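Local coordinates for protein autoinducer 2 sensor kinase/phosphatase luxQ (Vibrio cholerae, PDB 3C38) that senses autoinducer 2 by binding its complex with LuxP through a periplasmic domain, and switches between histidine kinase and phosphatase in quorum sensing, at residues V218-L223 with C233-Q238; R114-S119 with I136-S141; E130-H135 with V160-F165; A48-L53 with D66-S71; A166-I171 with P188-L193. One frame throughout, in Å; residues are numbered along the deposited sequence. Where two conformers were deposited one is given.

Contact 1: residues V218-L223 with C233-Q238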
# COMPACT_ATOMS: atom_id res chain seq x y z
N VAL A 218 -21.30 -12.97 -5.66
CA VAL A 218 -19.99 -12.32 -5.67
C VAL A 218 -20.05 -10.87 -6.15
O VAL A 218 -20.31 -10.59 -7.32
CB VAL A 218 -18.96 -13.05 -6.57
CG1 VAL A 218 -17.58 -12.46 -6.34
CG2 VAL A 218 -18.96 -14.55 -6.29
N GLY A 219 -19.80 -9.95 -5.23
CA GLY A 219 -19.80 -8.55 -5.59
C GLY A 219 -18.44 -8.14 -6.10
O GLY A 219 -17.44 -8.81 -5.83
N GLN A 220 -18.39 -7.05 -6.87
CA GLN A 220 -17.15 -6.53 -7.40
C GLN A 220 -17.03 -5.06 -7.04
O GLN A 220 -18.00 -4.31 -7.12
CB GLN A 220 -17.11 -6.66 -8.93
CG GLN A 220 -16.65 -8.01 -9.41
CD GLN A 220 -16.58 -8.09 -10.93
OE1 GLN A 220 -15.86 -7.33 -11.58
NE2 GLN A 220 -17.34 -9.03 -11.50
N THR A 221 -15.83 -4.65 -6.61
CA THR A 221 -15.60 -3.27 -6.24
C THR A 221 -14.24 -2.80 -6.74
O THR A 221 -13.21 -3.29 -6.29
CB THR A 221 -15.62 -3.05 -4.71
OG1 THR A 221 -16.91 -3.37 -4.19
CG2 THR A 221 -15.30 -1.59 -4.38
N PHE A 222 -14.25 -1.86 -7.68
CA PHE A 222 -13.00 -1.34 -8.18
C PHE A 222 -12.65 -0.16 -7.28
O PHE A 222 -13.41 0.79 -7.16
CB PHE A 222 -13.13 -0.93 -9.65
CG PHE A 222 -13.11 -2.10 -10.59
CD1 PHE A 222 -14.24 -2.88 -10.78
CD2 PHE A 222 -11.93 -2.46 -11.24
CE1 PHE A 222 -14.20 -4.02 -11.61
CE2 PHE A 222 -11.88 -3.58 -12.07
CZ PHE A 222 -13.02 -4.37 -12.25
N LEU A 223 -11.50 -0.28 -6.62
CA LEU A 223 -11.04 0.74 -5.68
C LEU A 223 -10.56 2.04 -6.32
O LEU A 223 -9.86 2.04 -7.34
CB LEU A 223 -9.90 0.17 -4.81
CG LEU A 223 -10.22 -1.09 -4.00
CD1 LEU A 223 -8.96 -1.58 -3.28
CD2 LEU A 223 -11.34 -0.78 -3.01
N CYS A 233 -9.49 -4.62 -8.21
CA CYS A 233 -10.85 -5.11 -7.99
C CYS A 233 -11.00 -6.03 -6.77
O CYS A 233 -10.32 -7.05 -6.65
CB CYS A 233 -11.35 -5.85 -9.23
SG CYS A 233 -13.04 -6.51 -9.08
N VAL A 234 -11.89 -5.65 -5.88
CA VAL A 234 -12.14 -6.46 -4.71
C VAL A 234 -13.40 -7.30 -4.90
O VAL A 234 -14.50 -6.76 -5.05
CB VAL A 234 -12.31 -5.60 -3.46
CG1 VAL A 234 -12.68 -6.49 -2.27
CG2 VAL A 234 -11.00 -4.83 -3.17
N TYR A 235 -13.22 -8.61 -4.92
CA TYR A 235 -14.35 -9.52 -5.06
C TYR A 235 -14.82 -9.87 -3.65
O TYR A 235 -14.01 -10.30 -2.81
CB TYR A 235 -13.95 -10.79 -5.80
CG TYR A 235 -13.52 -10.57 -7.23
CD1 TYR A 235 -12.19 -10.31 -7.55
CD2 TYR A 235 -14.45 -10.60 -8.27
CE1 TYR A 235 -11.80 -10.09 -8.86
CE2 TYR A 235 -14.07 -10.39 -9.58
CZ TYR A 235 -12.75 -10.13 -9.88
OH TYR A 235 -12.36 -9.90 -11.18
N SER A 236 -16.11 -9.65 -3.39
CA SER A 236 -16.67 -9.95 -2.08
C SER A 236 -17.67 -11.09 -2.26
O SER A 236 -18.52 -11.05 -3.16
CB SER A 236 -17.36 -8.71 -1.49
OG SER A 236 -18.45 -8.28 -2.29
N ILE A 237 -17.56 -12.10 -1.41
CA ILE A 237 -18.43 -13.25 -1.53
C ILE A 237 -19.38 -13.39 -0.37
O ILE A 237 -18.98 -13.32 0.79
CB ILE A 237 -17.59 -14.54 -1.63
CG1 ILE A 237 -16.33 -14.25 -2.44
CG2 ILE A 237 -18.40 -15.63 -2.33
CD1 ILE A 237 -15.35 -15.37 -2.45
N GLN A 238 -20.65 -13.58 -0.70
CA GLN A 238 -21.68 -13.75 0.31
C GLN A 238 -22.66 -14.83 -0.13
O GLN A 238 -23.03 -14.91 -1.30
CB GLN A 238 -22.41 -12.43 0.54
CG GLN A 238 -22.75 -12.16 2.00
CD GLN A 238 -21.51 -12.14 2.90
OE1 GLN A 238 -20.59 -11.33 2.71
NE2 GLN A 238 -21.48 -13.05 3.88
O HOH W 1 -14.15 -8.57 -13.14
O HOH W 2 -16.82 -6.24 -3.76
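The F222 ring lies over C233, whose CB sits beneath one ring face, 3.8 Å from the ring centroid, while SG lies 4.0 Å from the same centroid in a sulfur-aromatic contact. C233 SG, anti to the backbone N (chi1 180°), is also placed against a face of the Y235 ring, offset toward its rim, so the thiol lies against both aromatics. Q220 runs alongside Y235, pointing the same way. Q220 CG comes within 3.5 Å of Y235 CE2, and Q220 OE1 takes a hydrogen bond from a water that also contacts Y235 OH. V218 extends this row: CG1 approaches the Y235 ring at its edge and CG2 packs side by side with I237 CG2 at 4.1 Å.

The segments lie on the two strands of an antiparallel hairpin, 216-225 and 228-239, at one border of the four-stranded sheet of the LuxQ periplasmic domain, a member of the Cache clan. The non-hydrogen-bonded pairs V218-I237, Q220-Y235 and F222-C233 put their side chains on one face. The hydrogen-bonded pairs G219-S236 and T221-V234 belong to the other. V234 N reaches T221 O at 2.7 Å in a nearly straight bond (176°), whereas the T221 N bond to V234 O is more bent (134°).

On the T221 face a second water donates to V234 O and links T221 OG1 with S236 OG. T221 OG1 also bonds S26 of the long helix 22-47, and L223, packed by CD1 on V234 CG2 at 3.8 Å, reaches I29 and F33 of that helix.

Contact 2: residues R114-S119 with I136-S141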
# COMPACT_ATOMS: atom_id res chain seq x y z
N ARG A 114 10.67 8.83 -10.07
CA ARG A 114 10.06 9.60 -11.15
C ARG A 114 8.57 9.36 -11.24
O ARG A 114 7.78 10.30 -11.35
CB ARG A 114 10.71 9.21 -12.48
CG ARG A 114 12.16 9.60 -12.61
CD ARG A 114 12.30 11.11 -12.75
NE ARG A 114 13.69 11.51 -12.86
CZ ARG A 114 14.11 12.50 -13.65
NH1 ARG A 114 13.24 13.17 -14.39
NH2 ARG A 114 15.40 12.80 -13.70
N ARG A 115 8.18 8.08 -11.18
CA ARG A 115 6.78 7.68 -11.27
C ARG A 115 5.87 8.46 -10.33
O ARG A 115 4.81 8.94 -10.74
CB ARG A 115 6.65 6.18 -10.97
CG ARG A 115 7.42 5.30 -11.94
CD ARG A 115 7.09 3.83 -11.72
NE ARG A 115 7.62 2.99 -12.78
CZ ARG A 115 7.35 1.69 -12.90
NH1 ARG A 115 6.56 1.11 -12.01
NH2 ARG A 115 7.85 0.98 -13.90
N VAL A 116 6.28 8.58 -9.08
CA VAL A 116 5.50 9.31 -8.09
C VAL A 116 6.00 10.75 -8.08
O VAL A 116 6.66 11.19 -7.15
CB VAL A 116 5.65 8.67 -6.69
CG1 VAL A 116 4.82 9.41 -5.68
CG2 VAL A 116 5.24 7.21 -6.75
N ALA A 117 5.68 11.48 -9.15
CA ALA A 117 6.11 12.86 -9.35
C ALA A 117 5.67 13.85 -8.29
O ALA A 117 6.51 14.53 -7.70
CB ALA A 117 5.65 13.35 -10.71
N ILE A 118 4.37 13.94 -8.05
CA ILE A 118 3.83 14.89 -7.08
C ILE A 118 3.67 14.39 -5.64
O ILE A 118 3.63 13.18 -5.38
CB ILE A 118 2.49 15.41 -7.56
CG1 ILE A 118 1.47 14.26 -7.54
CG2 ILE A 118 2.64 15.96 -8.97
CD1 ILE A 118 0.06 14.68 -7.90
N SER A 119 3.57 15.34 -4.71
CA SER A 119 3.42 15.03 -3.28
C SER A 119 1.95 15.08 -2.84
O SER A 119 1.09 15.63 -3.54
CB SER A 119 4.23 16.03 -2.43
OG SER A 119 5.61 16.00 -2.73
N ILE A 136 2.12 -1.69 -6.00
CA ILE A 136 2.41 -0.89 -4.82
C ILE A 136 1.70 0.44 -4.79
O ILE A 136 1.56 1.10 -5.82
CB ILE A 136 3.91 -0.58 -4.77
CG1 ILE A 136 4.71 -1.85 -5.02
CG2 ILE A 136 4.27 0.06 -3.43
CD1 ILE A 136 6.21 -1.61 -5.13
N LEU A 137 1.24 0.84 -3.61
CA LEU A 137 0.59 2.14 -3.43
C LEU A 137 1.70 2.97 -2.79
O LEU A 137 2.21 2.63 -1.71
CB LEU A 137 -0.60 2.04 -2.49
CG LEU A 137 -1.84 1.35 -3.07
CD1 LEU A 137 -2.85 1.05 -1.96
CD2 LEU A 137 -2.46 2.25 -4.13
N MET A 138 2.12 4.03 -3.47
CA MET A 138 3.19 4.85 -2.94
C MET A 138 2.79 6.29 -2.77
O MET A 138 1.89 6.78 -3.46
CB MET A 138 4.42 4.78 -3.83
CG MET A 138 5.23 3.53 -3.65
SD MET A 138 6.84 3.76 -4.37
CE MET A 138 7.53 4.96 -3.28
N ARG A 139 3.47 6.97 -1.86
CA ARG A 139 3.19 8.37 -1.59
C ARG A 139 4.48 9.06 -1.16
O ARG A 139 5.29 8.50 -0.43
CB ARG A 139 2.11 8.50 -0.52
CG ARG A 139 1.59 9.91 -0.32
CD ARG A 139 0.35 9.89 0.55
NE ARG A 139 -0.16 11.23 0.80
CZ ARG A 139 0.39 12.08 1.67
NH1 ARG A 139 1.45 11.71 2.37
NH2 ARG A 139 -0.14 13.29 1.83
N ARG A 140 4.65 10.30 -1.63
CA ARG A 140 5.84 11.09 -1.32
C ARG A 140 5.52 12.28 -0.40
O ARG A 140 4.50 12.93 -0.54
CB ARG A 140 6.43 11.63 -2.64
CG ARG A 140 7.82 12.22 -2.51
CD ARG A 140 8.26 12.89 -3.81
NE ARG A 140 7.44 14.05 -4.12
CZ ARG A 140 7.83 15.07 -4.88
NH1 ARG A 140 9.04 15.08 -5.41
NH2 ARG A 140 7.01 16.09 -5.09
N SER A 141 6.42 12.55 0.54
CA SER A 141 6.22 13.68 1.44
C SER A 141 7.52 14.48 1.57
O SER A 141 8.56 13.96 1.96
CB SER A 141 5.76 13.20 2.82
OG SER A 141 5.34 14.30 3.62
O HOH W 3 2.90 11.33 -3.47
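The chain leaves helix 106-115 through an inverse gamma turn centred on V116 and swings beside strand 134-143, S119 coming nearest to R140 with their CA atoms 5.0 Å apart. V116 turns its two methyls to the strand: CG1, anti to the backbone N (chi1 -179°), lies against R140 CB at 4.1 Å, and CG2 meets M138 CB at 3.9 Å, the side chains of V116 and M138 crossing at about a right angle. R140 slides past V116 in the opposite direction and is bent at chi3. Near the plane of the guanidinium, R140 NH2 (2.7 Å) and NE (3.0 Å) give weak hydrogen bonds to S119 OG, both well short of straight. A117 O stands 3.0 Å above one face of the R140 guanidinium without a hydrogen bond. R140 also makes a cation-pi contact with Y154 of the neighbouring strand 153-160. A water accepts from R140 N and donates to I118 O, joining the two backbones where no direct bond does. The post-helix turn thus meets the five-stranded sheet through apolar packing at V116 and weak polar contacts at R140, where the carbonyl above the guanidinium and the serine oxygen beside it would probably help to stabilise the positive charge.

Contact 3: residues E130-H135 with V160-F165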
# COMPACT_ATOMS: atom_id res chain seq x y z
N GLU A 130 11.26 -10.44 -8.56
CA GLU A 130 11.98 -11.64 -8.96
C GLU A 130 10.95 -12.60 -9.54
O GLU A 130 11.16 -13.81 -9.62
CB GLU A 130 12.68 -12.27 -7.75
CG GLU A 130 11.75 -12.65 -6.61
CD GLU A 130 12.48 -13.26 -5.43
OE1 GLU A 130 13.37 -12.59 -4.86
OE2 GLU A 130 12.17 -14.42 -5.07
N GLY A 131 9.81 -12.04 -9.93
CA GLY A 131 8.75 -12.82 -10.51
C GLY A 131 7.68 -11.91 -11.07
O GLY A 131 7.98 -10.90 -11.71
N LYS A 132 6.42 -12.26 -10.82
CA LYS A 132 5.30 -11.46 -11.29
C LYS A 132 5.49 -10.01 -10.85
O LYS A 132 6.21 -9.73 -9.88
CB LYS A 132 4.00 -12.02 -10.71
CG LYS A 132 3.93 -12.04 -9.19
CD LYS A 132 2.55 -12.49 -8.72
CE LYS A 132 2.32 -12.21 -7.24
NZ LYS A 132 0.90 -12.47 -6.81
N SER A 133 4.84 -9.09 -11.55
CA SER A 133 4.96 -7.69 -11.21
C SER A 133 4.26 -7.41 -9.88
O SER A 133 3.16 -7.89 -9.63
CB SER A 133 4.34 -6.82 -12.31
OG SER A 133 2.94 -6.97 -12.35
N VAL A 134 4.94 -6.63 -9.04
CA VAL A 134 4.43 -6.26 -7.73
C VAL A 134 3.66 -4.94 -7.80
O VAL A 134 4.15 -3.95 -8.35
CB VAL A 134 5.60 -6.11 -6.74
CG1 VAL A 134 5.14 -5.43 -5.48
CG2 VAL A 134 6.18 -7.49 -6.43
N HIS A 135 2.44 -4.93 -7.26
CA HIS A 135 1.61 -3.72 -7.24
C HIS A 135 1.81 -2.98 -5.90
O HIS A 135 1.71 -3.57 -4.82
CB HIS A 135 0.15 -4.11 -7.46
CG HIS A 135 -0.12 -4.65 -8.83
ND1 HIS A 135 -0.54 -3.86 -9.87
CD2 HIS A 135 0.08 -5.89 -9.35
CE1 HIS A 135 -0.60 -4.58 -10.98
NE2 HIS A 135 -0.22 -5.82 -10.69
N VAL A 160 2.74 -2.77 -0.25
CA VAL A 160 2.76 -3.79 -1.30
C VAL A 160 1.46 -4.58 -1.22
O VAL A 160 1.15 -5.17 -0.18
CB VAL A 160 3.95 -4.76 -1.14
CG1 VAL A 160 3.85 -5.87 -2.20
CG2 VAL A 160 5.27 -4.01 -1.27
N LEU A 161 0.71 -4.60 -2.32
CA LEU A 161 -0.56 -5.30 -2.37
C LEU A 161 -0.44 -6.82 -2.50
O LEU A 161 -1.21 -7.56 -1.89
CB LEU A 161 -1.42 -4.74 -3.50
CG LEU A 161 -1.67 -3.23 -3.34
CD1 LEU A 161 -2.50 -2.72 -4.50
CD2 LEU A 161 -2.39 -2.95 -2.02
N ASN A 162 0.51 -7.28 -3.31
CA ASN A 162 0.71 -8.72 -3.51
C ASN A 162 0.89 -9.41 -2.17
O ASN A 162 1.73 -9.01 -1.37
CB ASN A 162 1.95 -8.99 -4.38
CG ASN A 162 1.85 -8.32 -5.74
OD1 ASN A 162 1.65 -7.10 -5.84
ND2 ASN A 162 1.97 -9.11 -6.80
N ASP A 163 0.09 -10.44 -1.94
CA ASP A 163 0.17 -11.22 -0.71
C ASP A 163 0.00 -10.43 0.58
O ASP A 163 0.36 -10.93 1.65
CB ASP A 163 1.50 -11.97 -0.66
CG ASP A 163 1.63 -12.98 -1.78
OD1 ASP A 163 2.75 -13.12 -2.30
OD2 ASP A 163 0.62 -13.62 -2.13
N ASN A 164 -0.54 -9.22 0.50
CA ASN A 164 -0.73 -8.45 1.72
C ASN A 164 -2.01 -8.93 2.41
O ASN A 164 -3.08 -8.31 2.28
CB ASN A 164 -0.84 -6.96 1.42
CG ASN A 164 -0.66 -6.13 2.67
OD1 ASN A 164 -1.15 -6.51 3.73
ND2 ASN A 164 0.04 -5.00 2.55
N PHE A 165 -1.89 -10.03 3.14
CA PHE A 165 -3.04 -10.62 3.82
C PHE A 165 -3.64 -9.71 4.87
O PHE A 165 -4.85 -9.59 4.97
CB PHE A 165 -2.65 -11.96 4.46
CG PHE A 165 -3.81 -12.69 5.08
CD1 PHE A 165 -4.68 -13.44 4.29
CD2 PHE A 165 -4.07 -12.59 6.45
CE1 PHE A 165 -5.81 -14.06 4.84
CE2 PHE A 165 -5.19 -13.21 7.02
CZ PHE A 165 -6.06 -13.95 6.21
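Hydrogen bonds centre on N162, whose side-chain amide reaches across to the backbone of the other segment and uses both of its polar atoms there. N162 OD1 accepts from H135 N at 2.7 Å in a nearly straight bond (167°), and N162 ND2 donates to S133 O at 3.3 Å, a longer bond with the acceptor tilted out of the amide plane. N162 CG is anti to its own carbonyl carbon (chi1 -59°), which puts it on the side of segment 130-135. One backbone bond joins the segments directly: L161 N to H135 O, 2.9 Å and close to the line of the C=O bond.

The bonds tie the turn that follows strand 153-160 to the beginning of strand 134-143 and the residue before it; the two strands are antiparallel neighbours in the five-stranded sheet. Just there the chain makes a type II beta turn, L161 to N164, and enters helix 165-174. N164 is the N-cap, its OD1 accepting from L167 N, while N164 ND2 donates back to V160 O at 3.0 Å.

The apolar contact is between V134 CG1 and V160 CG1, 3.6 Å apart as the two valines cross obliquely.

Two more side chains flank the N162 amide. The H135 ring lies almost coplanar with it, 13° between the planes, and has N162 OD1 near its edge; H135 ND1 is hydrogen-bonded to Y231 OH. K132 reaches toward N162 tip to tip, bringing K132 CE to 3.2 Å from N162 ND2.

Contact 4: residues A48-L53 with D66-S71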
# COMPACT_ATOMS: atom_id res chain seq x y z
N ALA A 48 7.35 13.50 8.45
CA ALA A 48 8.08 14.31 7.48
C ALA A 48 8.51 15.63 8.10
O ALA A 48 9.39 16.32 7.57
CB ALA A 48 7.21 14.57 6.25
N LYS A 49 7.89 15.98 9.23
CA LYS A 49 8.19 17.22 9.92
C LYS A 49 8.93 17.02 11.24
O LYS A 49 9.03 17.94 12.05
CB LYS A 49 6.90 18.01 10.16
CG LYS A 49 6.28 18.49 8.87
CD LYS A 49 4.97 19.21 9.09
CE LYS A 49 4.52 19.87 7.80
NZ LYS A 49 3.19 20.52 7.92
N ASN A 50 9.45 15.82 11.47
CA ASN A 50 10.16 15.55 12.71
C ASN A 50 11.62 15.96 12.61
O ASN A 50 12.40 15.34 11.89
CB ASN A 50 10.07 14.07 13.06
CG ASN A 50 10.63 13.77 14.43
OD1 ASN A 50 11.77 14.12 14.74
ND2 ASN A 50 9.84 13.12 15.27
N ALA A 51 11.98 17.01 13.34
CA ALA A 51 13.35 17.52 13.35
C ALA A 51 14.34 16.36 13.41
O ALA A 51 15.31 16.33 12.64
CB ALA A 51 13.55 18.43 14.54
N SER A 52 14.11 15.43 14.33
CA SER A 52 14.99 14.27 14.47
C SER A 52 15.27 13.69 13.09
O SER A 52 16.43 13.50 12.71
CB SER A 52 14.33 13.20 15.34
OG SER A 52 13.99 13.72 16.61
N LEU A 53 14.22 13.41 12.33
CA LEU A 53 14.38 12.86 11.00
C LEU A 53 15.22 13.80 10.15
O LEU A 53 16.21 13.39 9.56
CB LEU A 53 13.02 12.65 10.32
CG LEU A 53 13.08 12.28 8.83
CD1 LEU A 53 13.90 11.02 8.64
CD2 LEU A 53 11.67 12.10 8.29
N ASP A 66 18.44 4.90 10.45
CA ASP A 66 17.91 3.59 10.78
C ASP A 66 17.24 3.49 12.16
O ASP A 66 16.08 3.08 12.22
CB ASP A 66 19.00 2.52 10.62
CG ASP A 66 19.35 2.24 9.15
OD1 ASP A 66 18.41 2.09 8.34
OD2 ASP A 66 20.55 2.15 8.81
N GLU A 67 17.91 3.85 13.26
CA GLU A 67 17.23 3.74 14.55
C GLU A 67 16.00 4.63 14.59
O GLU A 67 15.01 4.29 15.24
CB GLU A 67 18.09 4.14 15.77
CG GLU A 67 17.17 4.33 17.02
CD GLU A 67 17.87 4.48 18.37
OE1 GLU A 67 19.01 4.00 18.52
OE2 GLU A 67 17.24 5.05 19.29
N PHE A 68 16.06 5.77 13.91
CA PHE A 68 14.93 6.68 13.91
C PHE A 68 13.62 6.02 13.50
O PHE A 68 12.67 5.98 14.28
CB PHE A 68 15.19 7.88 12.99
CG PHE A 68 14.00 8.79 12.87
CD1 PHE A 68 13.66 9.66 13.89
CD2 PHE A 68 13.18 8.72 11.75
CE1 PHE A 68 12.52 10.45 13.81
CE2 PHE A 68 12.04 9.51 11.66
CZ PHE A 68 11.71 10.37 12.69
N PHE A 69 13.57 5.51 12.27
CA PHE A 69 12.35 4.87 11.78
C PHE A 69 11.99 3.66 12.63
O PHE A 69 10.82 3.30 12.75
CB PHE A 69 12.51 4.48 10.31
CG PHE A 69 12.46 5.66 9.39
CD1 PHE A 69 11.26 6.30 9.12
CD2 PHE A 69 13.63 6.16 8.83
CE1 PHE A 69 11.22 7.43 8.32
CE2 PHE A 69 13.59 7.30 8.02
CZ PHE A 69 12.39 7.93 7.77
N SER A 70 13.01 3.03 13.21
CA SER A 70 12.77 1.88 14.05
C SER A 70 11.99 2.37 15.27
O SER A 70 11.14 1.65 15.81
CB SER A 70 14.10 1.27 14.49
OG SER A 70 13.89 0.04 15.16
N SER A 71 12.27 3.60 15.69
CA SER A 71 11.59 4.21 16.83
C SER A 71 10.15 4.57 16.49
O SER A 71 9.24 4.38 17.31
CB SER A 71 12.34 5.47 17.28
OG SER A 71 13.13 5.22 18.42
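F68 points its ring at the first turn of helix 51-58, and L53 crosses it at about a right angle. F68 CG is anti to the backbone N (chi1 175°), which carries it out from helix 65-74 toward helix 51-58. One face of the ring lies beneath the L53 backbone: L53 CA stands 4.0 Å above the F68 plane, over the ring centre. L53 CB then touches the far end of the ring, 3.5 Å from F68 CZ. S52 meets the same ring obliquely, S52 CB lying 3.6 Å from F68 CE1. The N50 side chain runs past F68 in the opposite direction, though the position of its amide is less certain.

The leucine also reaches a second aromatic. L53 CG is anti to the backbone N (chi1 171°), and from there L53 CD1 extends to F69 CZ at 3.5 Å, approaching that ring obliquely while the two side chains cross at a slant. The phenylalanines themselves are turned steeply against each other: F68 CD2 lies 3.8 Å above the F69 face, over its centre, and F69 CD2 lies in the F68 plane at its edge. L53 thus fits against two rings of differing orientation, and no hydrogen bond joins the segments.

Around this cluster, F69 stacks on W94, L53 reaches I86 and L143 of the five-stranded sheet, and both L53 and F68 touch T47 at the end of helix 22-47. N50 occupies the N-cap position of helix 51-58. The arrangement is that of two short, successive helices packed through aromatic and aliphatic side chains beside the five-stranded sheet of a Cache-type sensor domain.

Contact 5: residues A166-I171 with P188-L193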
# COMPACT_ATOMS: atom_id res chain seq x y z
N ALA A 166 -2.78 -9.06 5.64
CA ALA A 166 -3.25 -8.18 6.71
C ALA A 166 -4.16 -7.07 6.20
O ALA A 166 -5.19 -6.77 6.80
CB ALA A 166 -2.04 -7.57 7.46
N LEU A 167 -3.78 -6.47 5.08
CA LEU A 167 -4.59 -5.40 4.51
C LEU A 167 -6.00 -5.88 4.12
O LEU A 167 -7.01 -5.27 4.48
CB LEU A 167 -3.92 -4.82 3.27
CG LEU A 167 -4.83 -3.86 2.50
CD1 LEU A 167 -5.08 -2.64 3.37
CD2 LEU A 167 -4.21 -3.45 1.18
N LEU A 168 -6.05 -6.98 3.37
CA LEU A 168 -7.30 -7.54 2.89
C LEU A 168 -8.20 -8.07 4.00
O LEU A 168 -9.41 -7.90 3.96
CB LEU A 168 -7.02 -8.67 1.91
CG LEU A 168 -7.81 -8.69 0.60
CD1 LEU A 168 -8.03 -10.14 0.16
CD2 LEU A 168 -9.12 -7.95 0.77
N GLU A 169 -7.59 -8.76 4.96
CA GLU A 169 -8.32 -9.33 6.08
C GLU A 169 -8.93 -8.22 6.93
O GLU A 169 -10.05 -8.33 7.43
CB GLU A 169 -7.36 -10.19 6.93
CG GLU A 169 -7.91 -10.55 8.31
CD GLU A 169 -9.15 -11.42 8.24
OE1 GLU A 169 -9.82 -11.56 9.28
OE2 GLU A 169 -9.44 -11.97 7.15
N ASN A 170 -8.19 -7.13 7.08
CA ASN A 170 -8.66 -5.99 7.83
C ASN A 170 -9.90 -5.39 7.16
O ASN A 170 -10.82 -4.91 7.83
CB ASN A 170 -7.54 -4.96 7.90
CG ASN A 170 -8.01 -3.62 8.39
OD1 ASN A 170 -8.22 -3.41 9.59
ND2 ASN A 170 -8.21 -2.69 7.45
N ILE A 171 -9.96 -5.45 5.83
CA ILE A 171 -11.12 -4.94 5.10
C ILE A 171 -12.27 -5.95 5.20
O ILE A 171 -13.44 -5.57 5.32
CB ILE A 171 -10.79 -4.69 3.62
CG1 ILE A 171 -9.77 -3.55 3.49
CG2 ILE A 171 -12.06 -4.34 2.83
CD1 ILE A 171 -9.38 -3.27 2.06
N PRO A 188 -5.20 -12.81 -9.16
CA PRO A 188 -5.36 -12.47 -7.75
C PRO A 188 -4.07 -11.96 -7.12
O PRO A 188 -2.99 -12.52 -7.35
CB PRO A 188 -5.80 -13.80 -7.11
CG PRO A 188 -6.34 -14.59 -8.27
CD PRO A 188 -5.38 -14.26 -9.37
N LEU A 189 -4.17 -10.89 -6.32
CA LEU A 189 -3.01 -10.36 -5.61
C LEU A 189 -2.98 -11.02 -4.23
O LEU A 189 -1.95 -11.52 -3.79
CB LEU A 189 -3.11 -8.85 -5.47
CG LEU A 189 -2.99 -8.10 -6.79
CD1 LEU A 189 -2.92 -6.59 -6.53
CD2 LEU A 189 -1.72 -8.57 -7.53
N VAL A 190 -4.11 -11.04 -3.56
CA VAL A 190 -4.20 -11.66 -2.24
C VAL A 190 -5.64 -12.07 -2.02
O VAL A 190 -6.56 -11.48 -2.59
CB VAL A 190 -3.71 -10.70 -1.11
CG1 VAL A 190 -4.61 -9.49 -1.00
CG2 VAL A 190 -3.65 -11.46 0.22
N SER A 191 -5.84 -13.10 -1.20
CA SER A 191 -7.16 -13.65 -0.91
C SER A 191 -7.29 -14.06 0.55
O SER A 191 -6.29 -14.39 1.20
CB SER A 191 -7.39 -14.88 -1.79
OG SER A 191 -8.45 -15.69 -1.32
N THR A 192 -8.52 -14.02 1.06
CA THR A 192 -8.76 -14.42 2.44
C THR A 192 -9.31 -15.85 2.52
O THR A 192 -9.53 -16.36 3.62
CB THR A 192 -9.80 -13.50 3.12
OG1 THR A 192 -11.04 -13.58 2.41
CG2 THR A 192 -9.31 -12.06 3.16
N LEU A 193 -9.56 -16.48 1.37
CA LEU A 193 -10.09 -17.85 1.36
C LEU A 193 -9.20 -18.85 2.11
O LEU A 193 -7.97 -18.86 1.93
CB LEU A 193 -10.30 -18.34 -0.07
CG LEU A 193 -11.61 -17.88 -0.74
CD1 LEU A 193 -11.58 -16.36 -0.91
CD2 LEU A 193 -11.79 -18.55 -2.11
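L168 makes the close part of this contact, pushing its isobutyl group from helix 165-174 against the backbone and side chain of V190. L168 CG lies 3.7 Å from V190 CG1, and L168 CD1 reaches the same methyl while coming within 3.4 Å of V190 O. The two side chains slide past each other in opposite directions. V190 CG1 sits between its backbone N and carbonyl carbon (chi1 64°), which turns this methyl to the helix. L168 CD1 also meets T192 CG2 at 3.8 Å, just past the strand, and the same leucine touches L180 on the adjoining strand.

Helix 165-174 here packs on the border strand 187-191 of the four-stranded sheet, close to where the strand is distorted: L189 and V190 both face L182 in a classic beta bulge. At the end of the strand, S191 OG accepts from L193 N at 3.0 Å, an ST turn.

The packing is sparser at the partly exposed E169. Its side chain crosses T192 at about a right angle, with E169 OE2 no nearer than 4.0 Å to T192 CG2. The carboxylate has its salt bridge within the helix, to R172, whereas T192 OG1 is hydrogen-bonded to L180 N and N179 OD1.

From the N terminus, helix 22-47 leads into contact 4, which closes a short loop between helices 51-58 and 65-74. Contact 2 returns strand 134-143 to the turn after helix 106-115, and contact 3 closes the strand pair running from 134 to 160. These two cross: 130-135 lies between the segments of contact 2, and 136-141 between those of contact 3. They meet through L137 and L161, while S141 of contact 2 packs on A48 of contact 4. Contact 5 brings strand 187-191 back to helix 165-174; a probable D163 N-L189 O hydrogen bond links it to the turn after the five-stranded sheet. Contact 1, the final hairpin, meets contact 5 through I237 and L193. The centres of contacts 1 and 4 are about 38 Å apart.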